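Side-chain contacts in sulfate adenylyltransferase (PDB 4DNX), which catalyses the transfer of the adenylyl group of ATP to sulfate, giving adenosine 5'-phosphosulfate and diphosphate: residues 66-71 with 133-138; 174-179 with 226-231; 212-217 with 342-347. All coordinates share one frame; numbering follows the deposited sequence.

Contact 1 (66-71 with 133-138)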
ATOM      1  N   SER A  66     -29.047   5.554 -18.730  1.00 18.81           N
ATOM      2  CA  SER A  66     -29.673   4.402 -18.078  1.00 19.18           C
ATOM      3  C   SER A  66     -29.226   4.312 -16.595  1.00 17.91           C
ATOM      4  O   SER A  66     -30.055   4.096 -15.713  1.00 19.06           O
ATOM      5  CB  SER A  66     -29.345   3.114 -18.829  1.00 19.64           C
ATOM      6  OG  SER A  66     -30.129   2.033 -18.304  1.00 19.84           O
ATOM      7  N   SER A  67     -27.940   4.542 -16.334  1.00 16.98           N
ATOM      8  CA  SER A  67     -27.410   4.523 -14.940  1.00 16.95           C
ATOM      9  C   SER A  67     -28.091   5.622 -14.074  1.00 17.10           C
ATOM     10  O   SER A  67     -28.568   5.373 -12.931  1.00 16.66           O
ATOM     11  CB  SER A  67     -25.880   4.727 -14.977  1.00 18.51           C
ATOM     12  OG  SER A  67     -25.404   4.551 -13.656  1.00 22.25           O
ATOM     13  N   ALA A  68     -28.165   6.843 -14.630  1.00 16.62           N
ATOM     14  CA  ALA A  68     -28.769   7.961 -13.928  1.00 17.70           C
ATOM     15  C   ALA A  68     -30.221   7.659 -13.564  1.00 18.36           C
ATOM     16  O   ALA A  68     -30.655   7.919 -12.443  1.00 19.40           O
ATOM     17  CB  ALA A  68     -28.695   9.250 -14.791  1.00 18.38           C
ATOM     18  N   GLN A  69     -31.000   7.110 -14.498  1.00 19.44           N
ATOM     19  CA  GLN A  69     -32.426   7.026 -14.266  1.00 20.68           C
ATOM     20  C   GLN A  69     -32.851   5.748 -13.567  1.00 22.18           C
ATOM     21  O   GLN A  69     -33.922   5.725 -12.930  1.00 23.33           O
ATOM     22  CB  GLN A  69     -33.206   7.142 -15.586  1.00 21.83           C
ATOM     23  CG  GLN A  69     -33.020   8.464 -16.294  1.00 22.28           C
ATOM     24  CD  GLN A  69     -33.643   8.448 -17.647  1.00 22.97           C
ATOM     25  OE1 GLN A  69     -34.815   8.792 -17.813  1.00 25.09           O
ATOM     26  NE2 GLN A  69     -32.866   8.067 -18.638  1.00 23.21           N
ATOM     27  N   SER A  70     -32.059   4.684 -13.734  1.00 20.36           N
ATOM     28  CA  SER A  70     -32.521   3.341 -13.324  1.00 20.67           C
ATOM     29  C   SER A  70     -31.460   2.485 -12.587  1.00 19.59           C
ATOM     30  O   SER A  70     -31.730   1.322 -12.207  1.00 20.60           O
ATOM     31  CB  SER A  70     -33.089   2.572 -14.535  1.00 21.28           C
ATOM     32  OG  SER A  70     -32.033   2.163 -15.394  1.00 19.72           O
ATOM     33  N   MET A  71     -30.275   3.066 -12.382  1.00 18.48           N
ATOM     34  CA  MET A  71     -29.128   2.386 -11.784  1.00 17.75           C
ATOM     35  C   MET A  71     -28.711   1.136 -12.537  1.00 18.25           C
ATOM     36  O   MET A  71     -28.144   0.226 -11.951  1.00 18.90           O
ATOM     37  CB  MET A  71     -29.361   2.096 -10.285  1.00 18.76           C
ATOM     38  CG  MET A  71     -29.790   3.299  -9.441  1.00 20.91           C
ATOM     39  SD  MET A  71     -29.938   2.684  -7.706  1.00 25.46           S
ATOM     40  CE  MET A  71     -31.302   3.603  -7.048  1.00 31.60           C
ATOM     41  N   GLU A 133     -30.755  15.970 -12.416  1.00 22.03           N
ATOM     42  CA  GLU A 133     -31.909  15.818 -11.529  1.00 23.75           C
ATOM     43  C   GLU A 133     -31.998  14.383 -10.950  1.00 23.21           C
ATOM     44  O   GLU A 133     -32.299  14.203  -9.765  1.00 23.86           O
ATOM     45  CB  GLU A 133     -33.202  16.209 -12.249  1.00 28.89           C
ATOM     46  CG  GLU A 133     -34.375  16.242 -11.298  1.00 36.48           C
ATOM     47  CD  GLU A 133     -34.963  14.853 -11.088  1.00 42.14           C
ATOM     48  OE1 GLU A 133     -35.457  14.552  -9.965  1.00 47.84           O
ATOM     49  OE2 GLU A 133     -34.914  14.057 -12.058  1.00 45.88           O
ATOM     50  N   GLN A 134     -31.713  13.382 -11.769  1.00 22.13           N
ATOM     51  CA  GLN A 134     -31.795  11.976 -11.322  1.00 22.35           C
ATOM     52  C   GLN A 134     -30.678  11.575 -10.337  1.00 21.81           C
ATOM     53  O   GLN A 134     -30.932  10.888  -9.322  1.00 21.18           O
ATOM     54  CB  GLN A 134     -31.821  11.029 -12.535  1.00 23.50           C
ATOM     55  CG  GLN A 134     -33.098  11.143 -13.362  1.00 28.26           C
ATOM     56  CD  GLN A 134     -34.278  10.519 -12.650  1.00 31.43           C
ATOM     57  OE1 GLN A 134     -34.386   9.299 -12.563  1.00 33.96           O
ATOM     58  NE2 GLN A 134     -35.142  11.342 -12.114  1.00 33.75           N
ATOM     59  N   VAL A 135     -29.450  12.003 -10.614  1.00 19.70           N
ATOM     60  CA  VAL A 135     -28.308  11.622  -9.744  1.00 18.84           C
ATOM     61  C   VAL A 135     -28.299  12.406  -8.426  1.00 18.57           C
ATOM     62  O   VAL A 135     -28.114  11.822  -7.342  1.00 18.59           O
ATOM     63  CB  VAL A 135     -26.971  11.786 -10.459  1.00 18.23           C
ATOM     64  CG1 VAL A 135     -25.797  11.573  -9.488  1.00 18.23           C
ATOM     65  CG2 VAL A 135     -26.855  10.773 -11.617  1.00 18.78           C
ATOM     66  N   TYR A 136     -28.498  13.717  -8.518  1.00 18.44           N
ATOM     67  CA  TYR A 136     -28.333  14.618  -7.361  1.00 18.74           C
ATOM     68  C   TYR A 136     -29.636  14.966  -6.639  1.00 19.90           C
ATOM     69  O   TYR A 136     -29.605  15.578  -5.565  1.00 19.80           O
ATOM     70  CB  TYR A 136     -27.572  15.899  -7.789  1.00 18.98           C
ATOM     71  CG  TYR A 136     -26.200  15.577  -8.363  1.00 17.22           C
ATOM     72  CD1 TYR A 136     -25.085  15.364  -7.539  1.00 15.92           C
ATOM     73  CD2 TYR A 136     -26.030  15.450  -9.742  1.00 17.08           C
ATOM     74  CE1 TYR A 136     -23.815  15.029  -8.077  1.00 15.12           C
ATOM     75  CE2 TYR A 136     -24.761  15.137 -10.292  1.00 15.90           C
ATOM     76  CZ  TYR A 136     -23.669  14.942  -9.473  1.00 15.02           C
ATOM     77  OH  TYR A 136     -22.435  14.617 -10.010  1.00 14.86           O
ATOM     78  N   GLY A 137     -30.770  14.595  -7.238  1.00 20.36           N
ATOM     79  CA  GLY A 137     -32.090  14.855  -6.660  1.00 22.71           C
ATOM     80  C   GLY A 137     -32.497  16.313  -6.599  1.00 24.67           C
ATOM     81  O   GLY A 137     -33.370  16.693  -5.815  1.00 26.07           O
ATOM     82  N   THR A 138     -31.876  17.137  -7.435  1.00 24.65           N
ATOM     83  CA  THR A 138     -32.197  18.565  -7.480  1.00 26.51           C
ATOM     84  C   THR A 138     -31.573  19.167  -8.717  1.00 27.64           C
ATOM     85  O   THR A 138     -30.639  18.587  -9.300  1.00 27.00           O
ATOM     86  CB  THR A 138     -31.614  19.325  -6.263  1.00 26.56           C
ATOM     87  OG1 THR A 138     -32.042  20.696  -6.327  1.00 27.00           O
ATOM     88  CG2 THR A 138     -30.097  19.287  -6.265  1.00 27.16           C
TER
HETATM   89  O   HOH W   1     -36.259   7.603 -13.586  1.00 35.77           O

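Contact 2 (174-179 with 226-231)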
ATOM      1  N   PRO A 174       0.993   6.806   1.167  1.00 12.77           N
ATOM      2  CA  PRO A 174       1.500   5.465   0.755  1.00 13.27           C
ATOM      3  C   PRO A 174       1.146   4.346   1.710  1.00 14.53           C
ATOM      4  O   PRO A 174       1.051   3.173   1.235  1.00 15.31           O
ATOM      5  CB  PRO A 174       3.020   5.642   0.656  1.00 14.20           C
ATOM      6  CG  PRO A 174       3.339   6.810   1.672  1.00 14.21           C
ATOM      7  CD  PRO A 174       2.121   7.736   1.437  1.00 13.17           C
ATOM      8  N   ASP A 175       0.970   4.640   2.996  1.00 13.46           N
ATOM      9  CA  ASP A 175       0.652   3.578   3.982  1.00 15.96           C
ATOM     10  C   ASP A 175      -0.820   3.247   4.099  1.00 16.26           C
ATOM     11  O   ASP A 175      -1.183   2.174   4.605  1.00 21.24           O
ATOM     12  CB  ASP A 175       1.219   3.902   5.386  1.00 15.51           C
ATOM     13  CG  ASP A 175       2.755   3.933   5.414  1.00 16.55           C
ATOM     14  OD1 ASP A 175       3.413   3.332   4.503  1.00 18.05           O
ATOM     15  OD2 ASP A 175       3.329   4.528   6.348  1.00 17.06           O
ATOM     16  N   THR A 176      -1.694   4.144   3.650  1.00 15.10           N
ATOM     17  CA  THR A 176      -3.105   3.961   3.866  1.00 14.28           C
ATOM     18  C   THR A 176      -3.902   3.667   2.593  1.00 13.73           C
ATOM     19  O   THR A 176      -4.861   2.910   2.642  1.00 14.07           O
ATOM     20  CB  THR A 176      -3.754   5.159   4.617  1.00 19.33           C
ATOM     21  OG1 THR A 176      -3.408   6.366   3.947  1.00 20.42           O
ATOM     22  CG2 THR A 176      -3.200   5.228   6.047  1.00 18.84           C
ATOM     23  N   PHE A 177      -3.503   4.250   1.450  1.00 11.18           N
ATOM     24  CA  PHE A 177      -4.212   3.978   0.220  1.00 12.14           C
ATOM     25  C   PHE A 177      -4.169   2.491  -0.077  1.00 10.98           C
ATOM     26  O   PHE A 177      -3.084   1.901  -0.027  1.00 12.48           O
ATOM     27  CB  PHE A 177      -3.644   4.739  -0.992  1.00 12.73           C
ATOM     28  CG  PHE A 177      -4.344   4.396  -2.263  1.00 12.42           C
ATOM     29  CD1 PHE A 177      -5.545   5.027  -2.614  1.00 12.53           C
ATOM     30  CD2 PHE A 177      -3.849   3.344  -3.091  1.00 13.77           C
ATOM     31  CE1 PHE A 177      -6.221   4.670  -3.795  1.00 13.77           C
ATOM     32  CE2 PHE A 177      -4.563   2.939  -4.245  1.00 13.72           C
ATOM     33  CZ  PHE A 177      -5.723   3.635  -4.608  1.00 13.57           C
ATOM     34  N   ARG A 178      -5.360   1.922  -0.367  1.00 11.03           N
ATOM     35  CA  ARG A 178      -5.486   0.477  -0.701  1.00 11.35           C
ATOM     36  C   ARG A 178      -6.453   0.292  -1.846  1.00 10.97           C
ATOM     37  O   ARG A 178      -7.437   1.004  -1.951  1.00 13.19           O
ATOM     38  CB  ARG A 178      -6.104  -0.302   0.479  1.00 14.40           C
ATOM     39  CG  ARG A 178      -5.174  -0.408   1.597  1.00 20.60           C
ATOM     40  CD  ARG A 178      -4.119  -1.494   1.378  1.00 27.58           C
ATOM     41  NE  ARG A 178      -3.433  -1.653   2.643  1.00 27.21           N
ATOM     42  CZ  ARG A 178      -2.528  -0.804   3.133  1.00 38.69           C
ATOM     43  NH1 ARG A 178      -2.127   0.268   2.437  1.00 34.29           N
ATOM     44  NH2 ARG A 178      -1.999  -1.042   4.330  1.00 41.19           N
ATOM     45  N   THR A 179      -6.158  -0.690  -2.681  1.00 10.44           N
ATOM     46  CA  THR A 179      -7.102  -1.115  -3.697  1.00 10.61           C
ATOM     47  C   THR A 179      -8.155  -2.008  -3.069  1.00  9.98           C
ATOM     48  O   THR A 179      -7.933  -2.583  -1.983  1.00 10.53           O
ATOM     49  CB  THR A 179      -6.398  -1.918  -4.821  1.00 10.24           C
ATOM     50  OG1 THR A 179      -5.781  -3.100  -4.266  1.00 10.41           O
ATOM     51  CG2 THR A 179      -5.335  -1.026  -5.505  1.00 11.78           C
ATOM     52  N   ILE A 226     -11.956   0.529   8.503  1.00 11.38           N
ATOM     53  CA  ILE A 226     -12.159   2.006   8.619  1.00 11.23           C
ATOM     54  C   ILE A 226     -11.623   2.467   7.272  1.00 11.94           C
ATOM     55  O   ILE A 226     -10.434   2.292   6.977  1.00 13.60           O
ATOM     56  CB  ILE A 226     -11.353   2.578   9.776  1.00 12.77           C
ATOM     57  CG1 ILE A 226     -11.891   2.011  11.125  1.00 13.97           C
ATOM     58  CG2 ILE A 226     -11.494   4.113   9.745  1.00 11.97           C
ATOM     59  CD1 ILE A 226     -11.155   2.447  12.401  1.00 16.82           C
ATOM     60  N   HIS A 227     -12.510   2.971   6.436  1.00 11.31           N
ATOM     61  CA  HIS A 227     -12.191   3.228   5.012  1.00 12.07           C
ATOM     62  C   HIS A 227     -12.161   4.753   4.891  1.00 13.04           C
ATOM     63  O   HIS A 227     -13.209   5.393   4.792  1.00 14.39           O
ATOM     64  CB  HIS A 227     -13.280   2.569   4.163  1.00 11.10           C
ATOM     65  CG  HIS A 227     -12.847   2.248   2.753  1.00 11.59           C
ATOM     66  ND1 HIS A 227     -13.716   2.313   1.685  1.00 12.56           N
ATOM     67  CD2 HIS A 227     -11.648   1.902   2.241  1.00 13.45           C
ATOM     68  CE1 HIS A 227     -13.083   1.975   0.570  1.00 12.43           C
ATOM     69  NE2 HIS A 227     -11.817   1.730   0.874  1.00 12.63           N
ATOM     70  N   MET A 228     -10.961   5.314   4.918  1.00 12.60           N
ATOM     71  CA  MET A 228     -10.813   6.780   5.011  1.00 14.26           C
ATOM     72  C   MET A 228     -10.853   7.416   3.628  1.00 15.77           C
ATOM     73  O   MET A 228     -10.275   6.877   2.656  1.00 14.04           O
ATOM     74  CB  MET A 228      -9.497   7.152   5.713  1.00 17.79           C
ATOM     75  CG  MET A 228      -9.432   6.770   7.295  1.00 17.75           C
ATOM     76  SD  MET A 228      -7.834   7.183   8.001  1.00 24.19           S
ATOM     77  CE  MET A 228      -6.681   6.215   6.992  1.00 24.86           C
ATOM     78  N   LEU A 229     -11.568   8.530   3.519  1.00 14.92           N
ATOM     79  CA  LEU A 229     -11.652   9.196   2.229  1.00 15.75           C
ATOM     80  C   LEU A 229     -10.397  10.068   2.146  1.00 16.96           C
ATOM     81  O   LEU A 229     -10.240  11.021   2.918  1.00 18.94           O
ATOM     82  CB  LEU A 229     -12.955  10.012   2.121  1.00 20.01           C
ATOM     83  CG  LEU A 229     -13.035  10.921   0.877  1.00 21.35           C
ATOM     84  CD1 LEU A 229     -12.639  10.182  -0.436  1.00 23.43           C
ATOM     85  CD2 LEU A 229     -14.454  11.435   0.827  1.00 26.43           C
ATOM     86  N   LEU A 230      -9.487   9.727   1.226  1.00 13.50           N
ATOM     87  CA  LEU A 230      -8.257  10.466   1.012  1.00 14.53           C
ATOM     88  C   LEU A 230      -8.485  11.566  -0.029  1.00 17.57           C
ATOM     89  O   LEU A 230      -9.195  11.356  -1.010  1.00 20.42           O
ATOM     90  CB  LEU A 230      -7.173   9.517   0.460  1.00 15.55           C
ATOM     91  CG  LEU A 230      -6.993   8.319   1.396  1.00 14.56           C
ATOM     92  CD1 LEU A 230      -6.076   7.298   0.701  1.00 15.22           C
ATOM     93  CD2 LEU A 230      -6.423   8.707   2.739  1.00 17.27           C
ATOM     94  N   GLY A 231      -7.859  12.718   0.165  1.00 20.26           N
ATOM     95  CA  GLY A 231      -7.999  13.745  -0.849  1.00 24.48           C
ATOM     96  C   GLY A 231      -7.299  14.981  -0.385  1.00 29.48           C
ATOM     97  O   GLY A 231      -6.642  14.964   0.656  1.00 32.55           O
TER

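Contact 3 (212-217 with 342-347)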
ATOM      1  N   CYS A 212     -19.064   1.910  15.644  1.00 14.99           N
ATOM      2  CA  CYS A 212     -18.432   0.737  14.982  1.00 14.24           C
ATOM      3  C   CYS A 212     -18.609  -0.512  15.840  1.00 15.47           C
ATOM      4  O   CYS A 212     -18.979  -1.575  15.317  1.00 15.05           O
ATOM      5  CB  CYS A 212     -16.949   0.986  14.713  1.00 14.72           C
ATOM      6  SG  CYS A 212     -16.696   2.147  13.361  1.00 16.64           S
ATOM      7  N   LYS A 213     -18.397  -0.378  17.150  1.00 14.88           N
ATOM      8  CA  LYS A 213     -18.530  -1.533  18.075  1.00 15.45           C
ATOM      9  C   LYS A 213     -19.956  -2.045  18.178  1.00 16.22           C
ATOM     10  O   LYS A 213     -20.167  -3.283  18.187  1.00 16.15           O
ATOM     11  CB  LYS A 213     -17.958  -1.165  19.460  1.00 15.92           C
ATOM     12  CG  LYS A 213     -16.445  -1.030  19.394  1.00 16.42           C
ATOM     13  CD  LYS A 213     -15.862  -0.549  20.734  1.00 18.41           C
ATOM     14  CE  LYS A 213     -14.366  -0.607  20.748  1.00 18.22           C
ATOM     15  NZ  LYS A 213     -13.949   0.014  22.080  1.00 21.55           N
ATOM     16  N   MET A 214     -20.928  -1.119  18.252  1.00 16.30           N
ATOM     17  CA  MET A 214     -22.380  -1.488  18.208  1.00 18.22           C
ATOM     18  C   MET A 214     -22.735  -2.263  16.950  1.00 17.33           C
ATOM     19  O   MET A 214     -23.440  -3.285  17.016  1.00 18.52           O
ATOM     20  CB  MET A 214     -23.270  -0.228  18.263  1.00 20.48           C
ATOM     21  CG  MET A 214     -23.361   0.352  19.630  1.00 24.90           C
ATOM     22  SD  MET A 214     -24.415   1.849  19.503  1.00 32.23           S
ATOM     23  CE  MET A 214     -23.243   3.116  19.961  1.00 30.19           C
ATOM     24  N   ALA A 215     -22.252  -1.774  15.810  1.00 15.95           N
ATOM     25  CA  ALA A 215     -22.510  -2.447  14.533  1.00 16.00           C
ATOM     26  C   ALA A 215     -21.883  -3.852  14.545  1.00 16.54           C
ATOM     27  O   ALA A 215     -22.562  -4.851  14.184  1.00 17.07           O
ATOM     28  CB  ALA A 215     -22.015  -1.631  13.343  1.00 15.63           C
ATOM     29  N   MET A 216     -20.627  -3.937  14.998  1.00 15.78           N
ATOM     30  CA  MET A 216     -19.944  -5.222  15.061  1.00 17.51           C
ATOM     31  C   MET A 216     -20.688  -6.218  15.952  1.00 18.13           C
ATOM     32  O   MET A 216     -20.830  -7.388  15.570  1.00 17.99           O
ATOM     33  CB  MET A 216     -18.498  -5.066  15.514  1.00 18.60           C
ATOM     34  CG  MET A 216     -17.670  -4.217  14.546  1.00 20.78           C
ATOM     35  SD  MET A 216     -16.143  -3.611  15.317  1.00 25.03           S
ATOM     36  CE  MET A 216     -15.252  -5.120  15.131  1.00 21.45           C
ATOM     37  N   GLU A 217     -21.174  -5.775  17.121  1.00 18.25           N
ATOM     38  CA  GLU A 217     -21.888  -6.694  18.034  1.00 21.41           C
ATOM     39  C   GLU A 217     -23.219  -7.111  17.423  1.00 20.94           C
ATOM     40  O   GLU A 217     -23.645  -8.269  17.547  1.00 21.89           O
ATOM     41  CB  GLU A 217     -22.119  -6.038  19.398  1.00 24.63           C
ATOM     42  CG  GLU A 217     -22.757  -6.984  20.442  1.00 33.12           C
ATOM     43  CD  GLU A 217     -23.065  -6.310  21.780  1.00 41.75           C
ATOM     44  OE1 GLU A 217     -22.222  -5.510  22.254  1.00 49.40           O
ATOM     45  OE2 GLU A 217     -24.145  -6.594  22.368  1.00 47.80           O
ATOM     46  N   VAL A 342     -21.793   4.811  25.669  1.00 23.31           N
ATOM     47  CA  VAL A 342     -22.365   5.461  24.514  1.00 22.23           C
ATOM     48  C   VAL A 342     -23.394   4.525  23.870  1.00 21.99           C
ATOM     49  O   VAL A 342     -23.125   3.333  23.682  1.00 21.74           O
ATOM     50  CB  VAL A 342     -21.258   5.873  23.562  1.00 22.11           C
ATOM     51  CG1 VAL A 342     -21.855   6.443  22.287  1.00 21.08           C
ATOM     52  CG2 VAL A 342     -20.359   6.917  24.251  1.00 24.83           C
ATOM     53  N   VAL A 343     -24.577   5.059  23.584  1.00 21.96           N
ATOM     54  CA  VAL A 343     -25.636   4.281  22.938  1.00 23.28           C
ATOM     55  C   VAL A 343     -26.253   5.105  21.797  1.00 23.86           C
ATOM     56  O   VAL A 343     -26.106   6.343  21.754  1.00 24.09           O
ATOM     57  CB  VAL A 343     -26.748   3.859  23.929  1.00 23.98           C
ATOM     58  CG1 VAL A 343     -26.199   2.884  24.975  1.00 23.90           C
ATOM     59  CG2 VAL A 343     -27.399   5.078  24.637  1.00 25.07           C
ATOM     60  N   MET A 344     -26.945   4.421  20.890  1.00 23.75           N
ATOM     61  CA  MET A 344     -27.883   5.100  19.996  1.00 25.18           C
ATOM     62  C   MET A 344     -29.147   5.429  20.799  1.00 26.94           C
ATOM     63  O   MET A 344     -29.812   4.556  21.366  1.00 26.06           O
ATOM     64  CB  MET A 344     -28.212   4.233  18.775  1.00 25.74           C
ATOM     65  CG  MET A 344     -27.251   4.482  17.635  1.00 26.85           C
ATOM     66  SD  MET A 344     -27.509   3.335  16.267  1.00 28.70           S
ATOM     67  CE  MET A 344     -27.138   1.735  16.991  1.00 33.23           C
ATOM     68  N   MET A 345     -29.485   6.708  20.840  1.00 28.95           N
ATOM     69  CA  MET A 345     -30.609   7.176  21.648  1.00 33.42           C
ATOM     70  C   MET A 345     -31.919   6.436  21.328  1.00 34.96           C
ATOM     71  O   MET A 345     -32.681   6.070  22.231  1.00 34.54           O
ATOM     72  CB  MET A 345     -30.756   8.683  21.483  1.00 35.25           C
ATOM     73  CG  MET A 345     -29.484   9.465  21.839  1.00 36.68           C
ATOM     74  SD  MET A 345     -29.806  11.231  22.030  1.00 41.48           S
ATOM     75  CE  MET A 345     -29.586  11.760  20.348  1.00 38.79           C
ATOM     76  N   ARG A 346     -32.128   6.167  20.039  1.00 36.51           N
ATOM     77  CA  ARG A 346     -33.323   5.469  19.542  1.00 38.35           C
ATOM     78  C   ARG A 346     -33.493   4.069  20.154  1.00 37.00           C
ATOM     79  O   ARG A 346     -34.610   3.573  20.269  1.00 43.45           O
ATOM     80  CB  ARG A 346     -33.319   5.422  17.993  1.00 39.05           C
ATOM     81  CG  ARG A 346     -32.214   4.582  17.374  1.00 43.98           C
ATOM     82  CD  ARG A 346     -32.725   3.602  16.301  1.00 45.12           C
ATOM     83  NE  ARG A 346     -31.781   2.492  16.105  1.00 46.01           N
ATOM     84  CZ  ARG A 346     -31.126   2.223  14.970  1.00 42.58           C
ATOM     85  NH1 ARG A 346     -31.307   2.968  13.884  1.00 39.01           N
ATOM     86  NH2 ARG A 346     -30.289   1.189  14.919  1.00 42.43           N
ATOM     87  N   ASP A 347     -32.393   3.474  20.597  1.00 35.61           N
ATOM     88  CA  ASP A 347     -32.371   2.110  21.115  1.00 38.58           C
ATOM     89  C   ASP A 347     -32.421   2.058  22.637  1.00 44.22           C
ATOM     90  O   ASP A 347     -32.372   0.980  23.225  1.00 46.58           O
ATOM     91  CB  ASP A 347     -31.149   1.359  20.586  1.00 37.80           C
ATOM     92  CG  ASP A 347     -31.269   1.040  19.095  1.00 38.48           C
ATOM     93  OD1 ASP A 347     -32.412   1.063  18.588  1.00 41.21           O
ATOM     94  OD2 ASP A 347     -30.234   0.790  18.428  1.00 41.11           O
TER

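Contact 1 (66-71 with 133-138)
A68 and Q69 of helix 61-70 meet Q134 and V135 of helix 125-136, a helix-helix contact within the PUA-like domain. The backbones come close here, A68 CA lying 5.6 Å from V135 CA, a spacing that the small alanine side chain permits. The apolar half is a methyl pair: V135 sets CG1 anti to its backbone N (chi1 172°), which leaves V135 CG2 anti to the carbonyl carbon and 4.0 Å from A68 CB.

At the more exposed side, Q134 folds over helix 61-70. A bend at chi2 (-73°) turns its amide back toward Q69 and brings Q134 OE1 to 3.5 Å from Q69 CA, while Q134 CB rests 3.3 Å from A68 O. The Q69 chain runs extended and leads its amide elsewhere, NE2 bonding to the carbonyl of L65; the two amide planes stand nearly perpendicular, 88° apart. R275 donates to the carbonyl O of A68. Both ends of the Q134 amide are engaged: a water donates to OE1 and to the backbone O of Q69, bridging the helices, and Q134 NE2 gives E133 OE2 a nearly straight 2.7 Å bond, received on the syn lone pair.

Contact 2 (174-179 with 226-231)
T176 and F177, in the loop that leads into helix 180-190, pack against M228 and L230 near the C-terminal end of strand 223-230, part of the five-stranded parallel sheet of the Rossmann-like ATP-sulfurylase domain. M228 and L230 alternate with L229 along the strand and both direct their CB toward the loop.

The contacts across the segments are all made by methyl groups. M228 reaches T176 with its terminal carbon: the chain stays extended to SD and then bends at chi3 (-59°), which sets CE 3.7 Å from CG2 of T176, the two side chains crossing at about a right angle. L230 uses both branches. L230 CD2 lies 4.0 Å from T176 OG1, a methyl against a hydroxyl oxygen, whereas L230 CD1 is 3.8 Å from F177 CA, at the root of the side chain. The same methyl sits at the edge of the F177 ring, near its plane, and so does not stack on a face; the ring of F166 also meets that of F177.

The side-chain polar bonds of R178 and D175 lie within the loop and at the interface with the second subunit. R178 leads its end away from the strand, and its NH2 forms a salt bridge with E182 of the second subunit. D175 also reaches that subunit, through Y16 and T179 there. R178 NH1 donates to D175 O at 3.0 Å and to F177 O at 3.1 Å, each time from above the carbonyl plane.

Contact 3 (212-217 with 342-347)
Torsions in two methionines, M214 and M344, bring the helix and strand together. In M214, CG lies anti to the carbonyl carbon and the extended chi2 carries SD straight out to the strand; chi3, at -116°, separately turns CE over the strand backbone. M344 is likewise extended at chi2, and its fold at chi3 (-63°) brings its CE to the M214 sulfur. The setting is a helix against a strand in the ATP-sulfurylase domain: helix 206-219, which connects neighbouring strands 195-200 and 223-230 of the parallel sheet in a right-handed beta-alpha-beta crossover, packs on strand 341-344, an outer strand of a small antiparallel sheet. The segment axes approach to 9.7 Å at a crossing angle of -63°, a separation spanned here by long side chains.

The two methionine side chains run antiparallel alongside each other, with SD of M214 3.7 Å from CE of M344. Beyond the sulfur, CE of M214 lies 3.7 Å from V342 O and 4.0 Å from V343 CA; CG1 of V342 is a more distant neighbour of this methyl. V343 points its CB away from the helix, consistent with the alternation of the strand. T333 of the adjacent strand also touches both M214 and V342, while F328 of the parallel sheet touches M344.

Past the strand, the chain turns through the 3-10 segment 345-347. There R346 and D347 form a salt bridge, R346 NE to D347 OD1 at 2.9 Å, and M344 SD lies 3.7 Å above one face of the R346 guanidinium, displaced from its centre.

Contact 1 belongs to the PUA-like domain, whereas contacts 2 and 3 lie in the ATP-sulfurylase domain. The centre of contact 1 is 28 Å from that of contact 2 and 32 Å from that of contact 3, and it closes along the chain before either begins. Contacts 2 and 3 are 25 Å apart between centres, yet their nearest atoms, on the side chains of C212 and I226, are about 5 Å apart; helix 206-219 of contact 3 is followed in the chain by strand 223-230 of contact 2, and their segments alternate in sequence. Of the three, contact 2 alone is reached by the second subunit. None includes a bound substrate, and the structure represents the open state of the enzyme.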